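Local atomic coordinates of helianthamide (Stichodactyla helianthus, PDB entry 4X0N), a protein that inhibits pancreatic alpha-amylase, as a small disulfide-rich, beta-defensin-like peptide made by a sea anemone. Residues B[15-18]-B[23-26]. Numbering follows the deposited sequence.
Sequences ICKA and DEKA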
loop_
_atom_site.group_PDB
_atom_site.type_symbol
_atom_site.label_atom_id
_atom_site.label_comp_id
_atom_site.label_asym_id
_atom_site.label_seq_id
_atom_site.Cartn_x
_atom_site.Cartn_y
_atom_site.Cartn_z
ATOM N N ILE B 15 -12.408 5.012 -18.524
ATOM C CA ILE B 15 -13.605 5.793 -18.242
ATOM C C ILE B 15 -14.850 4.945 -18.487
ATOM O O ILE B 15 -14.975 4.299 -19.525
ATOM C CB ILE B 15 -13.669 7.042 -19.146
ATOM C CG1 ILE B 15 -12.476 7.961 -18.872
ATOM C CG2 ILE B 15 -14.975 7.794 -18.948
ATOM C CD1 ILE B 15 -12.444 9.199 -19.746
ATOM N N CYS B 16 -15.777 4.965 -17.534
ATOM C CA CYS B 16 -17.021 4.212 -17.648
ATOM C C CYS B 16 -17.966 4.823 -18.676
ATOM O O CYS B 16 -18.434 5.949 -18.512
ATOM C CB CYS B 16 -17.719 4.128 -16.291
ATOM S SG CYS B 16 -16.904 3.016 -15.127
ATOM N N LYS B 17 -18.234 4.063 -19.735
ATOM C CA LYS B 17 -19.101 4.495 -20.827
ATOM C C LYS B 17 -19.995 3.340 -21.274
ATOM O O LYS B 17 -19.706 2.173 -21.003
ATOM C CB LYS B 17 -18.281 4.955 -22.036
ATOM C CG LYS B 17 -17.273 6.060 -21.779
ATOM C CD LYS B 17 -16.464 6.328 -23.044
ATOM C CE LYS B 17 -15.406 7.400 -22.830
ATOM N NZ LYS B 17 -14.597 7.619 -24.063
ATOM N N ALA B 18 -21.084 3.673 -21.962
ATOM C CA ALA B 18 -21.957 2.663 -22.548
ATOM C C ALA B 18 -21.286 1.968 -23.730
ATOM O O ALA B 18 -21.439 0.761 -23.920
ATOM C CB ALA B 18 -23.262 3.292 -22.981
ATOM N N ASP B 23 -10.724 3.990 -30.905
ATOM C CA ASP B 23 -9.339 3.751 -30.508
ATOM C C ASP B 23 -9.223 3.327 -29.045
ATOM O O ASP B 23 -8.145 3.397 -28.451
ATOM C CB ASP B 23 -8.489 4.999 -30.761
ATOM C CG ASP B 23 -8.914 6.177 -29.902
ATOM O OD1 ASP B 23 -10.108 6.249 -29.538
ATOM O OD2 ASP B 23 -8.055 7.029 -29.591
ATOM N N GLU B 24 -10.336 2.884 -28.470
ATOM C CA GLU B 24 -10.354 2.452 -27.080
ATOM C C GLU B 24 -10.642 0.961 -26.965
ATOM O O GLU B 24 -11.198 0.348 -27.879
ATOM C CB GLU B 24 -11.394 3.240 -26.281
ATOM C CG GLU B 24 -10.996 4.673 -25.970
ATOM C CD GLU B 24 -12.091 5.436 -25.247
ATOM O OE1 GLU B 24 -13.251 4.970 -25.269
ATOM O OE2 GLU B 24 -11.793 6.497 -24.654
ATOM N N LYS B 25 -10.261 0.381 -25.834
ATOM C CA LYS B 25 -10.518 -1.026 -25.569
ATOM C C LYS B 25 -11.538 -1.144 -24.446
ATOM O O LYS B 25 -11.578 -0.307 -23.547
ATOM C CB LYS B 25 -9.220 -1.758 -25.226
ATOM C CG LYS B 25 -8.244 -1.848 -26.390
ATOM C CD LYS B 25 -6.954 -2.548 -25.992
ATOM C CE LYS B 25 -6.078 -1.657 -25.123
ATOM N NZ LYS B 25 -5.589 -0.450 -25.853
ATOM N N ALA B 26 -12.372 -2.176 -24.500
ATOM C CA ALA B 26 -13.441 -2.307 -23.522
ATOM C C ALA B 26 -13.186 -3.395 -22.484
ATOM O O ALA B 26 -12.626 -4.449 -22.785
ATOM C CB ALA B 26 -14.762 -2.549 -24.229
#
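Lys17 and Glu24 meet in a salt bridge that reaches across one face of the sheet. The ammonium nitrogen NZ of Lys17 lies 3.1 Å from OE2 of Glu24, which receives it on its syn lone pair, the side facing the other carboxylate oxygen. A second, weak hydrogen bond runs from the same NZ to Glu24 OE1 at 3.2 Å, so the lysine sits in the fork of the carboxylate. The two side chains cross at about a right angle. Lysine suits this place because its chain runs fully extended beyond CG, chi2 to chi4 all near 180°, and such length is needed where even the nearest CA atoms, those of Lys17 and Ala26, are 9.3 Å apart.

That gap reflects the topology. In the four-stranded antiparallel sheet, strand 37-40 lies between strands 12-17 and 25-27, its backbone hydrogen-bonded to that of Lys17 through Leu37 and to that of Lys25 through Tyr40. The ion pair therefore links strand 12-17 to the residue just ahead of strand 25-27, across the strand that separates them, and both its side chains touch Cys39 of that strand. Such a small sheet pinned by three disulfides, one of them Cys16 to Cys33, is consistent with a beta-defensin-like fold.

Further polar contacts hold the glutamate. Its OE1 accepts a hydrogen bond from the backbone N of Ala21, in the connection between the two segments, while OE2 has a long, weak ion pair with Lys41. A glutamate fits here because its two oxygens can serve a backbone N-H and cationic groups together. With an alanine in place of Lys17, the carboxylate would probably lose its closer cationic partner and be left with the Ala21 bond and the distant Lys41.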